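Local coordinates for protein succinate dehydrogenase subunit A (Mycolicibacterium smegmatis, PDB 7D6V) that probably oxidises succinate to fumarate as the flavoprotein subunit of succinate dehydrogenase, holding the FAD that takes up the electrons, at residues V218-W223 / T386-M391; M243-F248 / H419-L424; N60-D65 / H124-L129. One frame throughout, in Å; residues are numbered along the deposited sequence.

Contact 1: residues V218-W223 / T386-M391; sequences VSSNSW and TCHYVM. With FAD (flavin-adenine dinucleotide), chain D.
The imidazole of His388 meets Ser220 at its edge: Ser220 OG comes in near the ring plane and shares a hydrogen bond with ND1 at 2.8 Å, in which either partner could be the donor. The neighbouring corner of the ring turns to the flavin, with His388 CE1 over the dimethylbenzene ring, 3.5 Å from C7 of FAD. Tyr389 also offers its edge to the cofactor, on the ribityl side at O3', and makes a cation-pi contact with Arg423. His388 and Tyr389 both face Gln247 in a classic beta bulge of strand 383-395, in the FAD-binding domain of the succinate dehydrogenase/fumarate reductase family; the first meets the flavin ring, the second the ribityl chain.

On the other flank of the strand, residues 218-221 are held by a single beta bridge between Ser219 and Cys387. Cys387 N donates to Val218 O at 3.0 Å. Cys387 O takes two donors: Ser220 N at 3.1 Å, nearly along the C=O axis, and Ser219 OG at 2.9 Å, well above the carbonyl plane. Ser219 OG gets there by lying anti to its own backbone N (chi1 -173°). Thr386 crosses Val218 at about a right angle, with OG1 3.8 Å from Val218 CG1. Beyond the bridge, Trp223 meets Trp52 of the iron-sulfur subunit. Asn221 closes the row: its ND2 donates to His388 O at 3.0 Å, with that oxygen in the amide plane, while the same nitrogen lies 3.3 Å from the C8M methyl of FAD.

Contact 2: residues M243-F248 / H419-L424; sequences MEFIQF and HGSNRL. With FAD (flavin-adenine dinucleotide), chain D.
Phe245 lays its ring against the backbone of Gly420 and Ser421, and this is the close-packed end of the contact. Gly420 O stands over one face, offset toward the rim and 3.7 Å from Phe245 CD1. Ser421 adds an off-centre CH-pi contact, its CA 4.2 Å from the ring centroid, and brings OG obliquely to within 3.2 Å of Phe245 CE2. The opposite face of the ring is covered by CG of Glu244, whose carboxylate forms a salt bridge with Arg557. Phe245 CG stands anti to the carbonyl carbon (chi1 -71°), with the ring against Gly420 and Ser421.

This end of the contact joins the residue just before strand 246-253, in the mixed sheet of the FAD-binding domain, to the loop between strand 415-416 and helix 427-448. The other end is less buried: Gln247 and Asn422 are both partly exposed, and their side chains cross obliquely with the amide planes 49° apart. Beside them Gln247 passes Arg423 at about a right angle, its CD 3.8 Å from Arg423 CG.

From there the arginine chain, which bends at chi3, runs on to the flavin. Arg423 NH2 lies 2.9 Å from O2 of FAD, which sits at the edge of the guanidinium and in its plane, and 3.0 Å from N1. Ser428 OG, on helix 427-448, is hydrogen-bonded to the same NH2.

Contact 3: residues N60-D65 / H124-L129; sequences NVNTKD and HTYPRL
Asp65 grips Arg128 in a salt bridge: Arg128 NH1 is 2.7 Å from Asp65 OD1, and its bond to Asp65 OD2 at 2.9 Å is weak, so both carboxylate oxygens converge on one nitrogen. The bridge pairs two irregular loops of the FAD-binding domain, and Arg128 belongs to a classic beta bulge, facing Arg119 together with Leu129. Carboxylate and guanidinium planes are 35° apart.

Alongside, the Tyr126 ring is wedged among side chains of 60-65. Asp65 OD1 lies at its edge, 3.5 Å from Tyr126 CD1, while Asn62 ND2 approaches Tyr126 CD2 obliquely at 3.2 Å, the amide tilted 63° from the ring. Lys64 crosses the phenol end on the more exposed side. Farther along, Val61 and Pro127 make an apolar pair.

The next shell positions the arginine. Helix 67-76 supplies Asp73, whose OD2 forms a salt bridge with Arg128 NH2 and also accepts from Thr125 N; the guanidinium is thus shared between two acids. Tyr126 and Arg128 both pack on Val69 of that helix. On the remaining nitrogen, Arg128 NE makes a weak hydrogen bond to His124 ND1 at 3.4 Å.

Overall arrangement
From the N terminus, contact 3 closes first: it ties the loop after strand 54-55 to the one before strand 129-130, with helices 67-76 and 84-102 in the excursion between them. It is complete before either of the others opens. Contacts 1 and 2 then cross, their segments alternating in the order 218-223, 243-248, 386-391, 419-424. Strands 246-253 and 383-395 are antiparallel neighbours in one sheet, and the two contacts meet there through a probable hydrogen bond from Gln247 N to Tyr389 O. Both reach FAD. Contact 3 touches contact 2 where His124 CE1 packs 3.5 Å from Leu424 CD2, but lies about 12 Å from contact 1 at the nearest atoms.

Contact 1: residues V218-W223 / T386-M391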
loop_
_atom_site.group_PDB
_atom_site.type_symbol
_atom_site.label_atom_id
_atom_site.label_comp_id
_atom_site.label_asym_id
_atom_site.label_seq_id
_atom_site.Cartn_x
_atom_site.Cartn_y
_atom_site.Cartn_z
ATOM N N VAL A 218 8.821 -21.764 0.809
ATOM C CA VAL A 218 8.695 -20.674 1.769
ATOM C C VAL A 218 9.478 -19.487 1.229
ATOM O O VAL A 218 10.693 -19.578 1.024
ATOM C CB VAL A 218 9.196 -21.080 3.162
ATOM C CG1 VAL A 218 8.769 -20.055 4.194
ATOM C CG2 VAL A 218 8.673 -22.452 3.529
ATOM N N SER A 219 8.783 -18.379 1.002
ATOM C CA SER A 219 9.399 -17.203 0.410
ATOM C C SER A 219 8.542 -15.987 0.718
ATOM O O SER A 219 7.334 -16.101 0.933
ATOM C CB SER A 219 9.567 -17.367 -1.103
ATOM O OG SER A 219 10.317 -16.301 -1.649
ATOM N N SER A 220 9.185 -14.824 0.730
ATOM C CA SER A 220 8.511 -13.553 0.949
ATOM C C SER A 220 8.166 -12.843 -0.351
ATOM O O SER A 220 7.722 -11.692 -0.318
ATOM C CB SER A 220 9.378 -12.644 1.820
ATOM O OG SER A 220 10.615 -12.370 1.192
ATOM N N ASN A 221 8.342 -13.504 -1.488
ATOM C CA ASN A 221 8.280 -12.842 -2.780
ATOM C C ASN A 221 6.879 -12.915 -3.379
ATOM O O ASN A 221 6.046 -13.734 -2.988
ATOM C CB ASN A 221 9.304 -13.451 -3.735
ATOM C CG ASN A 221 10.735 -13.200 -3.291
ATOM O OD1 ASN A 221 11.680 -13.706 -3.886
ATOM N ND2 ASN A 221 10.898 -12.407 -2.241
ATOM N N SER A 222 6.635 -12.036 -4.349
ATOM C CA SER A 222 5.319 -11.829 -4.930
ATOM C C SER A 222 4.955 -12.948 -5.903
ATOM O O SER A 222 5.756 -13.830 -6.214
ATOM C CB SER A 222 5.261 -10.482 -5.650
ATOM O OG SER A 222 5.775 -9.442 -4.842
ATOM N N TRP A 223 3.715 -12.885 -6.396
ATOM C CA TRP A 223 3.253 -13.814 -7.421
ATOM C C TRP A 223 4.097 -13.730 -8.687
ATOM O O TRP A 223 4.236 -14.724 -9.407
ATOM C CB TRP A 223 1.783 -13.532 -7.740
ATOM C CG TRP A 223 1.341 -14.013 -9.086
ATOM C CD1 TRP A 223 0.944 -15.272 -9.417
ATOM C CD2 TRP A 223 1.256 -13.238 -10.288
ATOM N NE1 TRP A 223 0.617 -15.332 -10.747
ATOM C CE2 TRP A 223 0.802 -14.095 -11.305
ATOM C CE3 TRP A 223 1.523 -11.902 -10.602
ATOM C CZ2 TRP A 223 0.607 -13.662 -12.612
ATOM C CZ3 TRP A 223 1.329 -11.476 -11.898
ATOM C CH2 TRP A 223 0.877 -12.352 -12.888
ATOM N N THR A 386 13.250 -18.950 5.105
ATOM C CA THR A 386 12.469 -18.326 4.045
ATOM C C THR A 386 13.388 -17.665 3.026
ATOM O O THR A 386 14.342 -16.978 3.396
ATOM C CB THR A 386 11.471 -17.309 4.626
ATOM O OG1 THR A 386 10.660 -16.765 3.578
ATOM C CG2 THR A 386 12.179 -16.185 5.365
ATOM N N CYS A 387 13.110 -17.895 1.744
ATOM C CA CYS A 387 13.859 -17.264 0.664
ATOM C C CYS A 387 13.427 -15.812 0.507
ATOM O O CYS A 387 12.230 -15.522 0.428
ATOM C CB CYS A 387 13.639 -18.029 -0.640
ATOM S SG CYS A 387 14.497 -17.363 -2.077
ATOM N N HIS A 388 14.393 -14.895 0.468
ATOM C CA HIS A 388 14.094 -13.471 0.424
ATOM C C HIS A 388 14.606 -12.785 -0.831
ATOM O O HIS A 388 13.834 -12.115 -1.525
ATOM C CB HIS A 388 14.681 -12.786 1.667
ATOM C CG HIS A 388 14.291 -11.350 1.808
ATOM N ND1 HIS A 388 12.978 -10.936 1.845
ATOM C CD2 HIS A 388 15.041 -10.230 1.921
ATOM C CE1 HIS A 388 12.936 -9.623 1.975
ATOM N NE2 HIS A 388 14.175 -9.170 2.022
ATOM N N TYR A 389 15.889 -12.933 -1.149
ATOM C CA TYR A 389 16.528 -12.154 -2.195
ATOM C C TYR A 389 17.535 -13.028 -2.923
ATOM O O TYR A 389 18.114 -13.945 -2.339
ATOM C CB TYR A 389 17.224 -10.918 -1.605
ATOM C CG TYR A 389 17.753 -9.924 -2.613
ATOM C CD1 TYR A 389 19.058 -10.000 -3.076
ATOM C CD2 TYR A 389 16.956 -8.891 -3.075
ATOM C CE1 TYR A 389 19.545 -9.087 -3.983
ATOM C CE2 TYR A 389 17.435 -7.977 -3.984
ATOM C CZ TYR A 389 18.729 -8.080 -4.436
ATOM O OH TYR A 389 19.208 -7.166 -5.342
ATOM N N VAL A 390 17.741 -12.740 -4.203
ATOM C CA VAL A 390 18.751 -13.422 -5.003
ATOM C C VAL A 390 19.800 -12.396 -5.413
ATOM O O VAL A 390 19.478 -11.378 -6.037
ATOM C CB VAL A 390 18.138 -14.142 -6.220
ATOM C CG1 VAL A 390 17.364 -13.185 -7.119
ATOM C CG2 VAL A 390 19.216 -14.866 -7.004
ATOM N N MET A 391 21.049 -12.647 -5.027
ATOM C CA MET A 391 22.148 -11.749 -5.352
ATOM C C MET A 391 22.716 -11.993 -6.739
ATOM O O MET A 391 23.496 -11.168 -7.225
ATOM C CB MET A 391 23.255 -11.883 -4.305
ATOM C CG MET A 391 22.952 -11.179 -2.998
ATOM S SD MET A 391 21.815 -12.121 -1.968
ATOM C CE MET A 391 22.947 -13.092 -0.993
HETATM P PA FAD D . 10.202 -5.300 -8.957
HETATM O O1A FAD D . 9.741 -3.894 -8.860
HETATM O O2A FAD D . 10.067 -6.192 -7.784
HETATM O O5B FAD D . 9.370 -5.983 -10.136
HETATM C C5B FAD D . 9.871 -6.176 -11.446
HETATM C C4B FAD D . 8.791 -5.853 -12.465
HETATM O O4B FAD D . 8.947 -6.662 -13.625
HETATM C C3B FAD D . 7.384 -6.110 -11.982
HETATM O O3B FAD D . 6.591 -5.007 -12.394
HETATM C C2B FAD D . 6.936 -7.326 -12.749
HETATM O O2B FAD D . 5.533 -7.347 -12.977
HETATM C C1B FAD D . 7.687 -7.165 -14.037
HETATM N N9A FAD D . 7.839 -8.454 -14.731
HETATM C C8A FAD D . 8.414 -9.554 -14.247
HETATM N N7A FAD D . 8.383 -10.546 -15.155
HETATM C C5A FAD D . 7.771 -10.076 -16.246
HETATM C C6A FAD D . 7.403 -10.593 -17.572
HETATM N N6A FAD D . 7.688 -11.853 -17.935
HETATM N N1A FAD D . 6.771 -9.765 -18.412
HETATM C C2A FAD D . 6.479 -8.504 -18.085
HETATM N N3A FAD D . 6.782 -7.972 -16.903
HETATM C C4A FAD D . 7.417 -8.694 -15.961
HETATM N N1 FAD D . 15.216 -4.060 -0.151
HETATM C C2 FAD D . 15.678 -3.064 0.630
HETATM O O2 FAD D . 16.682 -2.446 0.265
HETATM N N3 FAD D . 15.105 -2.710 1.781
HETATM C C4 FAD D . 14.027 -3.328 2.245
HETATM O O4 FAD D . 13.512 -2.982 3.316
HETATM C C4X FAD D . 13.452 -4.433 1.461
HETATM N N5 FAD D . 12.362 -5.098 1.873
HETATM C C5X FAD D . 11.860 -6.097 1.130
HETATM C C6 FAD D . 10.733 -6.772 1.568
HETATM C C7 FAD D . 10.211 -7.804 0.813
HETATM C C7M FAD D . 8.992 -8.544 1.278
HETATM C C8 FAD D . 10.856 -8.186 -0.459
HETATM C C8M FAD D . 10.290 -9.307 -1.279
HETATM C C9 FAD D . 11.980 -7.515 -0.904
HETATM C C9A FAD D . 12.502 -6.485 -0.149
HETATM N N10 FAD D . 13.639 -5.807 -0.595
HETATM C C10 FAD D . 14.132 -4.768 0.199
HETATM C "C1'" FAD D . 14.282 -6.158 -1.856
HETATM C "C2'" FAD D . 13.918 -5.123 -2.914
HETATM O "O2'" FAD D . 12.574 -4.685 -2.731
HETATM C "C3'" FAD D . 14.011 -5.678 -4.324
HETATM O "O3'" FAD D . 15.369 -5.994 -4.597
HETATM C "C4'" FAD D . 13.538 -4.648 -5.337
HETATM O "O4'" FAD D . 12.178 -4.322 -5.090
HETATM C "C5'" FAD D . 13.649 -5.145 -6.765
HETATM O "O5'" FAD D . 12.993 -4.200 -7.596
HETATM P P FAD D . 12.917 -4.346 -9.181
HETATM O O1P FAD D . 12.522 -3.018 -9.722
HETATM O O2P FAD D . 14.167 -4.976 -9.684
HETATM O O3P FAD D . 11.728 -5.397 -9.440
#

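Contact 2: residues M243-F248 / H419-L424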
loop_
_atom_site.group_PDB
_atom_site.type_symbol
_atom_site.label_atom_id
_atom_site.label_comp_id
_atom_site.label_asym_id
_atom_site.label_seq_id
_atom_site.Cartn_x
_atom_site.Cartn_y
_atom_site.Cartn_z
ATOM N N MET A 243 24.463 -17.268 -9.213
ATOM C CA MET A 243 23.125 -17.804 -9.007
ATOM C C MET A 243 23.023 -18.673 -7.763
ATOM O O MET A 243 21.907 -18.977 -7.332
ATOM C CB MET A 243 22.681 -18.597 -10.235
ATOM C CG MET A 243 22.270 -17.730 -11.411
ATOM S SD MET A 243 21.386 -16.238 -10.921
ATOM C CE MET A 243 19.719 -16.859 -10.755
ATOM N N GLU A 244 24.148 -19.070 -7.175
ATOM C CA GLU A 244 24.154 -19.838 -5.939
ATOM C C GLU A 244 24.037 -18.965 -4.700
ATOM O O GLU A 244 23.996 -19.498 -3.588
ATOM C CB GLU A 244 25.431 -20.677 -5.848
ATOM C CG GLU A 244 26.702 -19.865 -5.677
ATOM C CD GLU A 244 27.298 -19.408 -6.995
ATOM O OE1 GLU A 244 26.539 -18.995 -7.892
ATOM O OE2 GLU A 244 28.536 -19.460 -7.134
ATOM N N PHE A 245 23.982 -17.650 -4.860
ATOM C CA PHE A 245 23.955 -16.721 -3.736
ATOM C C PHE A 245 22.532 -16.206 -3.579
ATOM O O PHE A 245 22.101 -15.297 -4.290
ATOM C CB PHE A 245 24.956 -15.595 -3.953
ATOM C CG PHE A 245 26.376 -16.037 -3.824
ATOM C CD1 PHE A 245 27.182 -16.150 -4.938
ATOM C CD2 PHE A 245 26.899 -16.361 -2.590
ATOM C CE1 PHE A 245 28.480 -16.572 -4.821
ATOM C CE2 PHE A 245 28.200 -16.779 -2.467
ATOM C CZ PHE A 245 28.992 -16.883 -3.582
ATOM N N ILE A 246 21.807 -16.796 -2.636
ATOM C CA ILE A 246 20.424 -16.447 -2.350
ATOM C C ILE A 246 20.328 -16.111 -0.873
ATOM O O ILE A 246 20.851 -16.846 -0.030
ATOM C CB ILE A 246 19.463 -17.592 -2.719
ATOM C CG1 ILE A 246 19.418 -17.777 -4.233
ATOM C CG2 ILE A 246 18.076 -17.327 -2.171
ATOM C CD1 ILE A 246 18.624 -18.972 -4.671
ATOM N N GLN A 247 19.677 -14.998 -0.562
ATOM C CA GLN A 247 19.471 -14.617 0.826
ATOM C C GLN A 247 18.320 -15.423 1.410
ATOM O O GLN A 247 17.217 -15.447 0.854
ATOM C CB GLN A 247 19.201 -13.122 0.941
ATOM C CG GLN A 247 19.327 -12.599 2.356
ATOM C CD GLN A 247 19.707 -11.142 2.403
ATOM O OE1 GLN A 247 20.855 -10.779 2.159
ATOM N NE2 GLN A 247 18.736 -10.292 2.702
ATOM N N PHE A 248 18.591 -16.107 2.513
ATOM C CA PHE A 248 17.574 -16.800 3.285
ATOM C C PHE A 248 17.525 -16.190 4.674
ATOM O O PHE A 248 18.565 -16.031 5.322
ATOM C CB PHE A 248 17.873 -18.292 3.402
ATOM C CG PHE A 248 17.798 -19.044 2.110
ATOM C CD1 PHE A 248 18.945 -19.316 1.390
ATOM C CD2 PHE A 248 16.591 -19.517 1.637
ATOM C CE1 PHE A 248 18.885 -20.020 0.210
ATOM C CE2 PHE A 248 16.525 -20.224 0.456
ATOM C CZ PHE A 248 17.672 -20.476 -0.257
ATOM N N HIS A 419 25.959 -6.979 -5.315
ATOM C CA HIS A 419 26.093 -7.692 -4.055
ATOM C C HIS A 419 26.731 -9.043 -4.346
ATOM O O HIS A 419 26.136 -9.879 -5.035
ATOM C CB HIS A 419 24.728 -7.858 -3.390
ATOM C CG HIS A 419 23.811 -6.694 -3.597
ATOM N ND1 HIS A 419 22.876 -6.654 -4.607
ATOM C CD2 HIS A 419 23.677 -5.530 -2.917
ATOM C CE1 HIS A 419 22.210 -5.515 -4.546
ATOM N NE2 HIS A 419 22.676 -4.817 -3.527
ATOM N N GLY A 420 27.944 -9.249 -3.849
ATOM C CA GLY A 420 28.664 -10.459 -4.185
ATOM C C GLY A 420 28.084 -11.697 -3.541
ATOM O O GLY A 420 27.520 -12.559 -4.220
ATOM N N SER A 421 28.205 -11.786 -2.222
ATOM C CA SER A 421 27.698 -12.917 -1.469
ATOM C C SER A 421 26.556 -12.558 -0.542
ATOM O O SER A 421 25.909 -13.464 -0.009
ATOM C CB SER A 421 28.821 -13.550 -0.640
ATOM O OG SER A 421 29.779 -14.142 -1.487
ATOM N N ASN A 422 26.299 -11.273 -0.328
ATOM C CA ASN A 422 25.332 -10.821 0.657
ATOM C C ASN A 422 25.056 -9.349 0.411
ATOM O O ASN A 422 25.966 -8.592 0.073
ATOM C CB ASN A 422 25.851 -11.039 2.083
ATOM C CG ASN A 422 24.778 -10.842 3.128
ATOM O OD1 ASN A 422 23.695 -11.419 3.040
ATOM N ND2 ASN A 422 25.073 -10.025 4.128
ATOM N N ARG A 423 23.801 -8.962 0.567
ATOM C CA ARG A 423 23.364 -7.589 0.390
ATOM C C ARG A 423 23.215 -6.877 1.729
ATOM O O ARG A 423 22.812 -7.469 2.733
ATOM C CB ARG A 423 22.038 -7.549 -0.366
ATOM C CG ARG A 423 20.925 -8.192 0.421
ATOM C CD ARG A 423 19.619 -8.193 -0.308
ATOM N NE ARG A 423 19.125 -6.840 -0.471
ATOM C CZ ARG A 423 18.426 -6.207 0.461
ATOM N NH1 ARG A 423 18.135 -6.816 1.602
ATOM N NH2 ARG A 423 18.014 -4.972 0.250
ATOM N N LEU A 424 23.573 -5.598 1.733
ATOM C CA LEU A 424 23.249 -4.720 2.845
ATOM C C LEU A 424 21.796 -4.285 2.738
ATOM O O LEU A 424 21.283 -4.062 1.640
ATOM C CB LEU A 424 24.153 -3.488 2.849
ATOM C CG LEU A 424 25.517 -3.538 3.533
ATOM C CD1 LEU A 424 26.397 -4.565 2.882
ATOM C CD2 LEU A 424 26.177 -2.179 3.466
HETATM P PA FAD D . 10.202 -5.300 -8.957
HETATM O O1A FAD D . 9.741 -3.894 -8.860
HETATM O O2A FAD D . 10.067 -6.192 -7.784
HETATM O O5B FAD D . 9.370 -5.983 -10.136
HETATM C C5B FAD D . 9.871 -6.176 -11.446
HETATM C C4B FAD D . 8.791 -5.853 -12.465
HETATM O O4B FAD D . 8.947 -6.662 -13.625
HETATM C C3B FAD D . 7.384 -6.110 -11.982
HETATM O O3B FAD D . 6.591 -5.007 -12.394
HETATM C C2B FAD D . 6.936 -7.326 -12.749
HETATM O O2B FAD D . 5.533 -7.347 -12.977
HETATM C C1B FAD D . 7.687 -7.165 -14.037
HETATM N N9A FAD D . 7.839 -8.454 -14.731
HETATM C C8A FAD D . 8.414 -9.554 -14.247
HETATM N N7A FAD D . 8.383 -10.546 -15.155
HETATM C C5A FAD D . 7.771 -10.076 -16.246
HETATM C C6A FAD D . 7.403 -10.593 -17.572
HETATM N N6A FAD D . 7.688 -11.853 -17.935
HETATM N N1A FAD D . 6.771 -9.765 -18.412
HETATM C C2A FAD D . 6.479 -8.504 -18.085
HETATM N N3A FAD D . 6.782 -7.972 -16.903
HETATM C C4A FAD D . 7.417 -8.694 -15.961
HETATM N N1 FAD D . 15.216 -4.060 -0.151
HETATM C C2 FAD D . 15.678 -3.064 0.630
HETATM O O2 FAD D . 16.682 -2.446 0.265
HETATM N N3 FAD D . 15.105 -2.710 1.781
HETATM C C4 FAD D . 14.027 -3.328 2.245
HETATM O O4 FAD D . 13.512 -2.982 3.316
HETATM C C4X FAD D . 13.452 -4.433 1.461
HETATM N N5 FAD D . 12.362 -5.098 1.873
HETATM C C5X FAD D . 11.860 -6.097 1.130
HETATM C C6 FAD D . 10.733 -6.772 1.568
HETATM C C7 FAD D . 10.211 -7.804 0.813
HETATM C C7M FAD D . 8.992 -8.544 1.278
HETATM C C8 FAD D . 10.856 -8.186 -0.459
HETATM C C8M FAD D . 10.290 -9.307 -1.279
HETATM C C9 FAD D . 11.980 -7.515 -0.904
HETATM C C9A FAD D . 12.502 -6.485 -0.149
HETATM N N10 FAD D . 13.639 -5.807 -0.595
HETATM C C10 FAD D . 14.132 -4.768 0.199
HETATM C "C1'" FAD D . 14.282 -6.158 -1.856
HETATM C "C2'" FAD D . 13.918 -5.123 -2.914
HETATM O "O2'" FAD D . 12.574 -4.685 -2.731
HETATM C "C3'" FAD D . 14.011 -5.678 -4.324
HETATM O "O3'" FAD D . 15.369 -5.994 -4.597
HETATM C "C4'" FAD D . 13.538 -4.648 -5.337
HETATM O "O4'" FAD D . 12.178 -4.322 -5.090
HETATM C "C5'" FAD D . 13.649 -5.145 -6.765
HETATM O "O5'" FAD D . 12.993 -4.200 -7.596
HETATM P P FAD D . 12.917 -4.346 -9.181
HETATM O O1P FAD D . 12.522 -3.018 -9.722
HETATM O O2P FAD D . 14.167 -4.976 -9.684
HETATM O O3P FAD D . 11.728 -5.397 -9.440
#

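Contact 3: residues N60-D65 / H124-L129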
loop_
_atom_site.group_PDB
_atom_site.type_symbol
_atom_site.label_atom_id
_atom_site.label_comp_id
_atom_site.label_asym_id
_atom_site.label_seq_id
_atom_site.Cartn_x
_atom_site.Cartn_y
_atom_site.Cartn_z
ATOM N N ASN A 60 23.177 13.759 6.012
ATOM C CA ASN A 60 22.211 14.636 6.666
ATOM C C ASN A 60 22.268 14.498 8.181
ATOM O O ASN A 60 22.146 15.494 8.903
ATOM C CB ASN A 60 20.802 14.338 6.161
ATOM C CG ASN A 60 20.619 14.698 4.711
ATOM O OD1 ASN A 60 21.386 15.478 4.151
ATOM N ND2 ASN A 60 19.598 14.131 4.088
ATOM N N VAL A 61 22.443 13.277 8.681
ATOM C CA VAL A 61 22.449 13.057 10.124
ATOM C C VAL A 61 23.807 13.412 10.714
ATOM O O VAL A 61 23.911 14.272 11.596
ATOM C CB VAL A 61 22.048 11.607 10.451
ATOM C CG1 VAL A 61 22.323 11.302 11.912
ATOM C CG2 VAL A 61 20.584 11.384 10.125
ATOM N N ASN A 62 24.867 12.764 10.240
ATOM C CA ASN A 62 26.218 13.167 10.591
ATOM C C ASN A 62 27.065 13.277 9.333
ATOM O O ASN A 62 26.875 12.539 8.363
ATOM C CB ASN A 62 26.877 12.209 11.600
ATOM C CG ASN A 62 27.208 10.865 11.007
ATOM O OD1 ASN A 62 26.561 10.405 10.071
ATOM N ND2 ASN A 62 28.240 10.230 11.543
ATOM N N THR A 63 28.010 14.211 9.367
ATOM C CA THR A 63 28.759 14.624 8.190
ATOM C C THR A 63 30.057 13.856 7.995
ATOM O O THR A 63 30.788 14.146 7.043
ATOM C CB THR A 63 29.061 16.121 8.271
ATOM O OG1 THR A 63 30.015 16.360 9.313
ATOM C CG2 THR A 63 27.794 16.895 8.569
ATOM N N LYS A 64 30.365 12.893 8.862
ATOM C CA LYS A 64 31.559 12.079 8.685
ATOM C C LYS A 64 31.388 11.007 7.621
ATOM O O LYS A 64 32.371 10.352 7.260
ATOM C CB LYS A 64 31.953 11.421 10.008
ATOM C CG LYS A 64 32.854 12.273 10.879
ATOM C CD LYS A 64 33.380 11.478 12.059
ATOM C CE LYS A 64 32.257 10.743 12.771
ATOM N NZ LYS A 64 32.770 9.707 13.708
ATOM N N ASP A 65 30.174 10.812 7.120
ATOM C CA ASP A 65 29.937 9.840 6.067
ATOM C C ASP A 65 30.520 10.322 4.743
ATOM O O ASP A 65 30.692 11.519 4.502
ATOM C CB ASP A 65 28.443 9.578 5.914
ATOM C CG ASP A 65 28.147 8.187 5.416
ATOM O OD1 ASP A 65 29.104 7.429 5.164
ATOM O OD2 ASP A 65 26.958 7.848 5.274
ATOM N N HIS A 124 25.847 -0.861 8.022
ATOM C CA HIS A 124 26.305 0.474 7.666
ATOM C C HIS A 124 27.004 1.126 8.851
ATOM O O HIS A 124 26.555 1.009 9.994
ATOM C CB HIS A 124 25.136 1.342 7.204
ATOM C CG HIS A 124 24.315 0.720 6.116
ATOM N ND1 HIS A 124 24.599 0.893 4.779
ATOM C CD2 HIS A 124 23.219 -0.070 6.169
ATOM C CE1 HIS A 124 23.712 0.236 4.056
ATOM N NE2 HIS A 124 22.863 -0.358 4.875
ATOM N N THR A 125 28.112 1.814 8.567
ATOM C CA THR A 125 28.874 2.474 9.624
ATOM C C THR A 125 28.147 3.699 10.166
ATOM O O THR A 125 28.244 3.998 11.361
ATOM C CB THR A 125 30.257 2.862 9.101
ATOM O OG1 THR A 125 30.932 1.693 8.626
ATOM C CG2 THR A 125 31.092 3.499 10.198
ATOM N N TYR A 126 27.409 4.402 9.322
ATOM C CA TYR A 126 26.753 5.650 9.670
ATOM C C TYR A 126 25.293 5.584 9.257
ATOM O O TYR A 126 24.921 4.779 8.399
ATOM C CB TYR A 126 27.448 6.835 8.981
ATOM C CG TYR A 126 28.871 7.054 9.434
ATOM C CD1 TYR A 126 29.917 7.034 8.529
ATOM C CD2 TYR A 126 29.168 7.269 10.769
ATOM C CE1 TYR A 126 31.213 7.232 8.936
ATOM C CE2 TYR A 126 30.464 7.465 11.186
ATOM C CZ TYR A 126 31.483 7.447 10.265
ATOM O OH TYR A 126 32.777 7.643 10.677
ATOM N N PRO A 127 24.433 6.405 9.863
ATOM C CA PRO A 127 23.022 6.429 9.448
ATOM C C PRO A 127 22.890 6.900 8.009
ATOM O O PRO A 127 23.336 7.992 7.650
ATOM C CB PRO A 127 22.378 7.414 10.433
ATOM C CG PRO A 127 23.341 7.534 11.556
ATOM C CD PRO A 127 24.691 7.342 10.968
ATOM N N ARG A 128 22.269 6.065 7.182
ATOM C CA ARG A 128 22.232 6.288 5.743
ATOM C C ARG A 128 20.865 6.118 5.112
ATOM O O ARG A 128 20.662 6.617 4.000
ATOM C CB ARG A 128 23.195 5.329 5.030
ATOM C CG ARG A 128 24.611 5.809 4.942
ATOM C CD ARG A 128 25.338 5.105 3.824
ATOM N NE ARG A 128 26.039 3.914 4.287
ATOM C CZ ARG A 128 27.222 3.925 4.887
ATOM N NH1 ARG A 128 27.852 5.064 5.113
ATOM N NH2 ARG A 128 27.777 2.790 5.266
ATOM N N LEU A 129 19.929 5.438 5.761
ATOM C CA LEU A 129 18.721 4.955 5.099
ATOM C C LEU A 129 17.655 6.040 5.131
ATOM O O LEU A 129 17.036 6.290 6.167
ATOM C CB LEU A 129 18.236 3.667 5.753
ATOM C CG LEU A 129 18.772 2.369 5.146
ATOM C CD1 LEU A 129 20.257 2.214 5.405
ATOM C CD2 LEU A 129 18.013 1.175 5.687
#